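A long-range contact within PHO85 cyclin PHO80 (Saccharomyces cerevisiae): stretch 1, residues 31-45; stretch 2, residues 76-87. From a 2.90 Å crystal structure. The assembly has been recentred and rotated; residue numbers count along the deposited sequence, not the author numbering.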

ATOM      1  N   SER B  31      -7.261 -18.685  14.152  1.00 41.05           N
ATOM      2  CA  SER B  31      -8.441 -18.036  14.732  1.00 36.85           C
ATOM      3  C   SER B  31      -8.229 -16.624  15.286  1.00 39.04           C
ATOM      4  O   SER B  31      -7.445 -16.433  16.217  1.00 41.27           O
ATOM      5  CB  SER B  31      -8.997 -18.919  15.839  1.00 33.67           C
ATOM      6  OG  SER B  31      -9.784 -18.158  16.733  1.00 47.00           O
ATOM      7  N   ARG B  32      -8.932 -15.635  14.738  1.00 35.21           N
ATOM      8  CA  ARG B  32      -8.779 -14.263  15.228  1.00 37.78           C
ATOM      9  C   ARG B  32      -8.956 -14.191  16.747  1.00 40.71           C
ATOM     10  O   ARG B  32      -8.385 -13.329  17.424  1.00 35.90           O
ATOM     11  CB  ARG B  32      -9.786 -13.324  14.573  1.00 36.18           C
ATOM     12  CG  ARG B  32      -9.452 -12.926  13.150  1.00 42.51           C
ATOM     13  CD  ARG B  32     -10.440 -11.866  12.637  1.00 48.03           C
ATOM     14  NE  ARG B  32     -11.535 -11.633  13.581  1.00 45.64           N
ATOM     15  CZ  ARG B  32     -12.462 -10.691  13.442  1.00 42.98           C
ATOM     16  NH1 ARG B  32     -12.431  -9.887  12.386  1.00 43.41           N
ATOM     17  NH2 ARG B  32     -13.414 -10.549  14.366  1.00 38.19           N
ATOM     18  N   THR B  33      -9.769 -15.093  17.278  1.00 45.01           N
ATOM     19  CA  THR B  33      -9.993 -15.121  18.709  1.00 42.59           C
ATOM     20  C   THR B  33      -8.714 -15.637  19.352  1.00 42.02           C
ATOM     21  O   THR B  33      -8.204 -15.019  20.280  1.00 44.63           O
ATOM     22  CB  THR B  33     -11.230 -16.004  19.075  1.00 38.69           C
ATOM     23  OG1 THR B  33     -12.426 -15.262  18.804  1.00 29.51           O
ATOM     24  CG2 THR B  33     -11.225 -16.400  20.550  1.00 36.24           C
ATOM     25  N   ASP B  34      -8.174 -16.743  18.842  1.00 36.56           N
ATOM     26  CA  ASP B  34      -6.941 -17.281  19.410  1.00 38.78           C
ATOM     27  C   ASP B  34      -5.811 -16.255  19.411  1.00 38.10           C
ATOM     28  O   ASP B  34      -4.957 -16.278  20.293  1.00 40.29           O
ATOM     29  CB  ASP B  34      -6.483 -18.540  18.668  1.00 43.99           C
ATOM     30  CG  ASP B  34      -7.333 -19.747  18.988  1.00 45.84           C
ATOM     31  OD1 ASP B  34      -7.937 -19.790  20.077  1.00 44.48           O
ATOM     32  OD2 ASP B  34      -7.381 -20.664  18.151  1.00 47.93           O
ATOM     33  N   LEU B  35      -5.786 -15.366  18.422  1.00 33.07           N
ATOM     34  CA  LEU B  35      -4.748 -14.341  18.397  1.00 27.30           C
ATOM     35  C   LEU B  35      -4.968 -13.412  19.584  1.00 28.90           C
ATOM     36  O   LEU B  35      -4.148 -13.339  20.489  1.00 36.07           O
ATOM     37  CB  LEU B  35      -4.795 -13.539  17.103  1.00 23.13           C
ATOM     38  CG  LEU B  35      -4.037 -14.173  15.935  1.00 30.40           C
ATOM     39  CD1 LEU B  35      -4.072 -13.233  14.720  1.00 20.50           C
ATOM     40  CD2 LEU B  35      -2.591 -14.472  16.379  1.00 17.65           C
ATOM     41  N   VAL B  36      -6.085 -12.707  19.582  1.00 24.53           N
ATOM     42  CA  VAL B  36      -6.386 -11.813  20.673  1.00 24.16           C
ATOM     43  C   VAL B  36      -5.970 -12.422  22.011  1.00 32.50           C
ATOM     44  O   VAL B  36      -5.490 -11.697  22.884  1.00 40.36           O
ATOM     45  CB  VAL B  36      -7.888 -11.484  20.731  1.00 22.09           C
ATOM     46  CG1 VAL B  36      -8.176 -10.625  21.949  1.00 18.92           C
ATOM     47  CG2 VAL B  36      -8.318 -10.761  19.464  1.00 20.02           C
ATOM     48  N   VAL B  37      -6.136 -13.733  22.195  1.00 32.46           N
ATOM     49  CA  VAL B  37      -5.733 -14.307  23.479  1.00 39.63           C
ATOM     50  C   VAL B  37      -4.211 -14.258  23.564  1.00 39.44           C
ATOM     51  O   VAL B  37      -3.661 -13.633  24.475  1.00 37.61           O
ATOM     52  CB  VAL B  37      -6.242 -15.783  23.711  1.00 43.28           C
ATOM     53  CG1 VAL B  37      -7.753 -15.843  23.627  1.00 40.33           C
ATOM     54  CG2 VAL B  37      -5.627 -16.732  22.722  1.00 52.93           C
ATOM     55  N   LEU B  38      -3.535 -14.887  22.604  1.00 36.32           N
ATOM     56  CA  LEU B  38      -2.079 -14.879  22.587  1.00 36.44           C
ATOM     57  C   LEU B  38      -1.552 -13.451  22.729  1.00 38.32           C
ATOM     58  O   LEU B  38      -0.625 -13.204  23.489  1.00 47.52           O
ATOM     59  CB  LEU B  38      -1.544 -15.504  21.292  1.00 29.81           C
ATOM     60  CG  LEU B  38      -1.741 -17.017  21.164  1.00 35.93           C
ATOM     61  CD1 LEU B  38      -1.050 -17.566  19.917  1.00 30.13           C
ATOM     62  CD2 LEU B  38      -1.177 -17.678  22.404  1.00 42.80           C
ATOM     63  N   ILE B  39      -2.140 -12.501  22.014  1.00 34.62           N
ATOM     64  CA  ILE B  39      -1.667 -11.132  22.123  1.00 32.66           C
ATOM     65  C   ILE B  39      -1.945 -10.534  23.494  1.00 32.96           C
ATOM     66  O   ILE B  39      -1.045  -9.982  24.126  1.00 35.38           O
ATOM     67  CB  ILE B  39      -2.293 -10.222  21.065  1.00 29.08           C
ATOM     68  CG1 ILE B  39      -1.826 -10.652  19.670  1.00 32.65           C
ATOM     69  CG2 ILE B  39      -1.882  -8.788  21.330  1.00 25.79           C
ATOM     70  CD1 ILE B  39      -2.498  -9.888  18.514  1.00 35.89           C
ATOM     71  N   SER B  40      -3.185 -10.640  23.951  1.00 31.53           N
ATOM     72  CA  SER B  40      -3.559 -10.097  25.253  1.00 34.33           C
ATOM     73  C   SER B  40      -2.670 -10.627  26.376  1.00 34.61           C
ATOM     74  O   SER B  40      -2.249  -9.880  27.262  1.00 21.90           O
ATOM     75  CB  SER B  40      -5.017 -10.433  25.551  1.00 34.14           C
ATOM     76  OG  SER B  40      -5.861  -9.826  24.595  1.00 42.63           O
ATOM     77  N   ARG B  41      -2.403 -11.929  26.341  1.00 42.99           N
ATOM     78  CA  ARG B  41      -1.558 -12.562  27.345  1.00 44.19           C
ATOM     79  C   ARG B  41      -0.217 -11.847  27.350  1.00 44.75           C
ATOM     80  O   ARG B  41       0.227 -11.323  28.373  1.00 52.02           O
ATOM     81  CB  ARG B  41      -1.346 -14.043  27.020  1.00 39.25           C
ATOM     82  CG  ARG B  41      -2.558 -14.931  27.255  1.00 36.65           C
ATOM     83  CD  ARG B  41      -2.251 -16.365  26.824  1.00 41.45           C
ATOM     84  NE  ARG B  41      -3.216 -17.334  27.346  1.00 42.43           N
ATOM     85  CZ  ARG B  41      -3.152 -18.644  27.122  1.00 45.81           C
ATOM     86  NH1 ARG B  41      -2.168 -19.151  26.379  1.00 43.43           N
ATOM     87  NH2 ARG B  41      -4.061 -19.454  27.650  1.00 48.64           N
ATOM     88  N   MET B  42       0.423 -11.831  26.191  1.00 35.34           N
ATOM     89  CA  MET B  42       1.706 -11.175  26.051  1.00 34.03           C
ATOM     90  C   MET B  42       1.624  -9.748  26.587  1.00 35.49           C
ATOM     91  O   MET B  42       2.528  -9.274  27.278  1.00 31.69           O
ATOM     92  CB  MET B  42       2.098 -11.133  24.579  1.00 34.74           C
ATOM     93  CG  MET B  42       3.408 -10.437  24.330  1.00 41.79           C
ATOM     94  SD  MET B  42       4.718 -11.307  25.182  1.00 48.89           S
ATOM     95  CE  MET B  42       4.951 -12.653  24.034  1.00 48.87           C
ATOM     96  N   LEU B  43       0.522  -9.082  26.263  1.00 33.59           N
ATOM     97  CA  LEU B  43       0.292  -7.700  26.648  1.00 31.38           C
ATOM     98  C   LEU B  43       0.227  -7.423  28.157  1.00 40.27           C
ATOM     99  O   LEU B  43       0.689  -6.376  28.611  1.00 42.62           O
ATOM    100  CB  LEU B  43      -0.984  -7.200  25.972  1.00 29.51           C
ATOM    101  CG  LEU B  43      -0.885  -5.767  25.459  1.00 34.11           C
ATOM    102  CD1 LEU B  43       0.145  -5.724  24.357  1.00 27.37           C
ATOM    103  CD2 LEU B  43      -2.238  -5.283  24.961  1.00 27.59           C
ATOM    104  N   VAL B  44      -0.361  -8.331  28.941  1.00 41.13           N
ATOM    105  CA  VAL B  44      -0.426  -8.108  30.386  1.00 33.26           C
ATOM    106  C   VAL B  44       0.863  -8.583  31.008  1.00 34.69           C
ATOM    107  O   VAL B  44       1.178  -8.240  32.140  1.00 40.38           O
ATOM    108  CB  VAL B  44      -1.591  -8.852  31.064  1.00 22.73           C
ATOM    109  CG1 VAL B  44      -2.887  -8.228  30.668  1.00 27.22           C
ATOM    110  CG2 VAL B  44      -1.575 -10.297  30.692  1.00 26.99           C
ATOM    111  N   SER B  45       1.606  -9.383  30.257  1.00 33.79           N
ATOM    112  CA  SER B  45       2.875  -9.901  30.726  1.00 35.00           C
ATOM    113  C   SER B  45       3.874  -8.748  30.713  1.00 38.05           C
ATOM    114  O   SER B  45       4.619  -8.547  31.669  1.00 44.97           O
ATOM    115  CB  SER B  45       3.346 -11.036  29.815  1.00 37.00           C
ATOM    116  OG  SER B  45       4.618 -11.520  30.204  1.00 42.49           O
ATOM    117  N   SER B  76     -10.925  -5.692  31.529  1.00 35.48           N
ATOM    118  CA  SER B  76      -9.652  -6.344  31.276  1.00 33.92           C
ATOM    119  C   SER B  76      -9.192  -6.019  29.861  1.00 39.90           C
ATOM    120  O   SER B  76      -9.984  -5.579  29.021  1.00 38.71           O
ATOM    121  CB  SER B  76      -9.773  -7.853  31.419  1.00 30.55           C
ATOM    122  OG  SER B  76     -10.299  -8.423  30.236  1.00 33.13           O
ATOM    123  N   ILE B  77      -7.907  -6.258  29.614  1.00 43.76           N
ATOM    124  CA  ILE B  77      -7.283  -5.984  28.332  1.00 40.18           C
ATOM    125  C   ILE B  77      -7.937  -6.815  27.234  1.00 39.33           C
ATOM    126  O   ILE B  77      -8.306  -6.291  26.180  1.00 31.74           O
ATOM    127  CB  ILE B  77      -5.758  -6.283  28.415  1.00 44.39           C
ATOM    128  CG1 ILE B  77      -4.999  -5.371  27.461  1.00 47.16           C
ATOM    129  CG2 ILE B  77      -5.469  -7.746  28.106  1.00 45.35           C
ATOM    130  CD1 ILE B  77      -5.122  -3.918  27.830  1.00 44.03           C
ATOM    131  N   PHE B  78      -8.097  -8.107  27.514  1.00 44.27           N
ATOM    132  CA  PHE B  78      -8.697  -9.072  26.586  1.00 45.61           C
ATOM    133  C   PHE B  78     -10.150  -8.740  26.236  1.00 43.56           C
ATOM    134  O   PHE B  78     -10.549  -8.797  25.073  1.00 43.22           O
ATOM    135  CB  PHE B  78      -8.629 -10.476  27.194  1.00 46.63           C
ATOM    136  CG  PHE B  78      -9.200 -11.541  26.315  1.00 53.32           C
ATOM    137  CD1 PHE B  78      -8.551 -11.913  25.140  1.00 54.56           C
ATOM    138  CD2 PHE B  78     -10.406 -12.158  26.646  1.00 55.50           C
ATOM    139  CE1 PHE B  78      -9.094 -12.885  24.304  1.00 52.78           C
ATOM    140  CE2 PHE B  78     -10.962 -13.130  25.819  1.00 51.73           C
ATOM    141  CZ  PHE B  78     -10.306 -13.495  24.648  1.00 55.41           C
ATOM    142  N   ASN B  79     -10.938  -8.407  27.252  1.00 41.34           N
ATOM    143  CA  ASN B  79     -12.333  -8.053  27.054  1.00 43.04           C
ATOM    144  C   ASN B  79     -12.442  -6.783  26.219  1.00 42.97           C
ATOM    145  O   ASN B  79     -13.461  -6.543  25.566  1.00 45.91           O
ATOM    146  CB  ASN B  79     -13.018  -7.856  28.407  1.00 44.68           C
ATOM    147  CG  ASN B  79     -13.074  -9.134  29.218  1.00 47.78           C
ATOM    148  OD1 ASN B  79     -13.335  -9.111  30.419  1.00 53.63           O
ATOM    149  ND2 ASN B  79     -12.832 -10.259  28.560  1.00 49.95           N
ATOM    150  N   TYR B  80     -11.394  -5.963  26.241  1.00 38.37           N
ATOM    151  CA  TYR B  80     -11.403  -4.738  25.455  1.00 33.18           C
ATOM    152  C   TYR B  80     -10.995  -5.034  24.007  1.00 33.93           C
ATOM    153  O   TYR B  80     -11.545  -4.458  23.065  1.00 26.88           O
ATOM    154  CB  TYR B  80     -10.445  -3.717  26.048  1.00 23.01           C
ATOM    155  CG  TYR B  80     -10.538  -2.368  25.379  1.00 19.64           C
ATOM    156  CD1 TYR B  80     -11.704  -1.624  25.444  1.00 20.31           C
ATOM    157  CD2 TYR B  80      -9.452  -1.823  24.711  1.00 17.83           C
ATOM    158  CE1 TYR B  80     -11.788  -0.364  24.866  1.00 24.44           C
ATOM    159  CE2 TYR B  80      -9.523  -0.570  24.130  1.00 20.68           C
ATOM    160  CZ  TYR B  80     -10.692   0.160  24.213  1.00 25.87           C
ATOM    161  OH  TYR B  80     -10.762   1.429  23.664  1.00 30.58           O
ATOM    162  N   PHE B  81     -10.036  -5.941  23.846  1.00 31.13           N
ATOM    163  CA  PHE B  81      -9.542  -6.329  22.533  1.00 29.79           C
ATOM    164  C   PHE B  81     -10.608  -6.981  21.611  1.00 36.46           C
ATOM    165  O   PHE B  81     -10.865  -6.461  20.517  1.00 37.30           O
ATOM    166  CB  PHE B  81      -8.357  -7.279  22.707  1.00 25.60           C
ATOM    167  CG  PHE B  81      -7.297  -7.154  21.640  1.00 27.79           C
ATOM    168  CD1 PHE B  81      -7.477  -6.332  20.536  1.00 29.98           C
ATOM    169  CD2 PHE B  81      -6.109  -7.871  21.744  1.00 25.62           C
ATOM    170  CE1 PHE B  81      -6.488  -6.229  19.552  1.00 24.45           C
ATOM    171  CE2 PHE B  81      -5.122  -7.769  20.765  1.00 25.23           C
ATOM    172  CZ  PHE B  81      -5.314  -6.949  19.670  1.00 20.31           C
ATOM    173  N   ILE B  82     -11.224  -8.097  22.037  1.00 35.90           N
ATOM    174  CA  ILE B  82     -12.231  -8.791  21.201  1.00 34.87           C
ATOM    175  C   ILE B  82     -13.298  -7.831  20.727  1.00 32.52           C
ATOM    176  O   ILE B  82     -13.685  -7.820  19.554  1.00 31.44           O
ATOM    177  CB  ILE B  82     -12.984  -9.944  21.935  1.00 31.23           C
ATOM    178  CG1 ILE B  82     -13.493  -9.447  23.278  1.00 37.55           C
ATOM    179  CG2 ILE B  82     -12.111 -11.185  22.061  1.00 20.82           C
ATOM    180  CD1 ILE B  82     -14.389 -10.442  23.987  1.00 46.38           C
ATOM    181  N   ARG B  83     -13.786  -7.031  21.660  1.00 26.26           N
ATOM    182  CA  ARG B  83     -14.801  -6.052  21.346  1.00 24.88           C
ATOM    183  C   ARG B  83     -14.324  -5.223  20.154  1.00 28.19           C
ATOM    184  O   ARG B  83     -15.006  -5.156  19.132  1.00 32.14           O
ATOM    185  CB  ARG B  83     -15.031  -5.190  22.572  1.00 23.87           C
ATOM    186  CG  ARG B  83     -15.901  -3.997  22.365  1.00 31.71           C
ATOM    187  CD  ARG B  83     -16.076  -3.343  23.711  1.00 38.75           C
ATOM    188  NE  ARG B  83     -16.343  -1.917  23.619  1.00 40.91           N
ATOM    189  CZ  ARG B  83     -16.373  -1.111  24.671  1.00 45.12           C
ATOM    190  NH1 ARG B  83     -16.152  -1.601  25.889  1.00 42.57           N
ATOM    191  NH2 ARG B  83     -16.627   0.179  24.502  1.00 50.83           N
ATOM    192  N   LEU B  84     -13.145  -4.610  20.275  1.00 29.31           N
ATOM    193  CA  LEU B  84     -12.588  -3.813  19.190  1.00 24.48           C
ATOM    194  C   LEU B  84     -12.476  -4.715  17.978  1.00 31.33           C
ATOM    195  O   LEU B  84     -12.760  -4.304  16.852  1.00 35.36           O
ATOM    196  CB  LEU B  84     -11.186  -3.310  19.528  1.00 28.21           C
ATOM    197  CG  LEU B  84     -10.909  -2.395  20.727  1.00 36.22           C
ATOM    198  CD1 LEU B  84      -9.565  -1.695  20.492  1.00 22.44           C
ATOM    199  CD2 LEU B  84     -12.027  -1.360  20.906  1.00 35.13           C
ATOM    200  N   THR B  85     -12.058  -5.954  18.226  1.00 33.21           N
ATOM    201  CA  THR B  85     -11.877  -6.946  17.169  1.00 38.76           C
ATOM    202  C   THR B  85     -13.161  -7.371  16.459  1.00 44.68           C
ATOM    203  O   THR B  85     -13.167  -7.560  15.234  1.00 47.38           O
ATOM    204  CB  THR B  85     -11.204  -8.224  17.715  1.00 35.17           C
ATOM    205  OG1 THR B  85      -9.977  -7.876  18.371  1.00 30.24           O
ATOM    206  CG2 THR B  85     -10.917  -9.210  16.578  1.00 32.73           C
ATOM    207  N   LYS B  86     -14.243  -7.521  17.225  1.00 42.07           N
ATOM    208  CA  LYS B  86     -15.521  -7.956  16.666  1.00 39.91           C
ATOM    209  C   LYS B  86     -16.335  -6.871  15.990  1.00 38.73           C
ATOM    210  O   LYS B  86     -16.742  -7.020  14.843  1.00 40.66           O
ATOM    211  CB  LYS B  86     -16.368  -8.616  17.760  1.00 38.46           C
ATOM    212  CG  LYS B  86     -15.634  -9.754  18.472  1.00 46.37           C
ATOM    213  CD  LYS B  86     -14.958 -10.695  17.454  1.00 54.84           C
ATOM    214  CE  LYS B  86     -13.997 -11.679  18.119  1.00 56.38           C
ATOM    215  NZ  LYS B  86     -13.259 -12.518  17.125  1.00 57.56           N
ATOM    216  N   PHE B  87     -16.547  -5.770  16.696  1.00 37.77           N
ATOM    217  CA  PHE B  87     -17.351  -4.675  16.186  1.00 40.48           C
ATOM    218  C   PHE B  87     -16.639  -3.676  15.274  1.00 42.22           C
ATOM    219  O   PHE B  87     -17.111  -2.546  15.070  1.00 44.48           O
ATOM    220  CB  PHE B  87     -18.015  -3.966  17.369  1.00 44.39           C
ATOM    221  CG  PHE B  87     -18.839  -4.889  18.236  1.00 50.30           C
ATOM    222  CD1 PHE B  87     -18.224  -5.857  19.031  1.00 51.58           C
ATOM    223  CD2 PHE B  87     -20.226  -4.812  18.239  1.00 54.30           C
ATOM    224  CE1 PHE B  87     -18.977  -6.737  19.816  1.00 44.59           C
ATOM    225  CE2 PHE B  87     -20.985  -5.689  19.022  1.00 55.04           C
ATOM    226  CZ  PHE B  87     -20.354  -6.654  19.812  1.00 45.92           C
TER

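What lies at the centre of the contact? Val 36 does, its CA-to-CB bond pointing toward the second helix and its side chain sitting as a knob in a hole formed by Phe 78, Phe 81, Ile 82 and Thr 85. Its CG1 is 3.4 Å from CE1 of Phe 78 and also 3.4 Å from CB of Phe 81, while its CG2 lies over one face of the Phe 81 ring and reaches to 3.5 Å from OG1 of Thr 85. A short, branched side chain suits this place: it fills the hole with two methyl groups while the helix axes approach to 9.4 Å. The helices run roughly antiparallel, at 143°, and together the stretches bury 681 Å².

How are the two phenylalanines accommodated? Their rings are met by small or branched side chains of the first helix. Phe 81 has Ile 39 at its ring edge, with CG2 of Ile 39 3.4 Å from CE2 of Phe 81. The CA-to-CB bond of Phe 78 points sideways, but the end of its side chain comes nearer, bringing CE1 of Phe 78 to 3.3 Å from CG1 of Val 37. Ser 40 OG lies at the edge of both rings, 3.4 Å from CD1 of Phe 78 and 3.5 Å from CD2 of Phe 81.

How can hydroxyl groups fit among such apolar neighbours? Each is satisfied within its own helix. Ser 40 OG donates to Val 36 O at 2.6 Å, and Thr 85 OG1 donates to Phe 81 O at 2.7 Å, so neither needs a polar partner across the contact. Ser 40 is also small, in keeping with the 5.4 Å between its CA and that of Phe 78. Beyond it, Ile 77 continues the apolar packing: its CG1 is 3.7 Å from CD2 of Leu 43, and its CG2 is 3.7 Å from CG1 of Val 44.

What happens at the polar edge? Toward the start of the first helix and the end of the second, long side chains replace the compact ones. Arg 32 lays one face of its guanidinium against CG2 of Thr 85, with NH2 of Arg 32 3.1 Å from O of Thr 85. Lys 86 starts sideways, but its end comes nearer, and its NZ donates a weak hydrogen bond to OG1 of Thr 33 at 3.3 Å. That same NZ of Lys 86 is 3.4 Å from NH2 of Arg 32, a proximity of like charges rather than a bond.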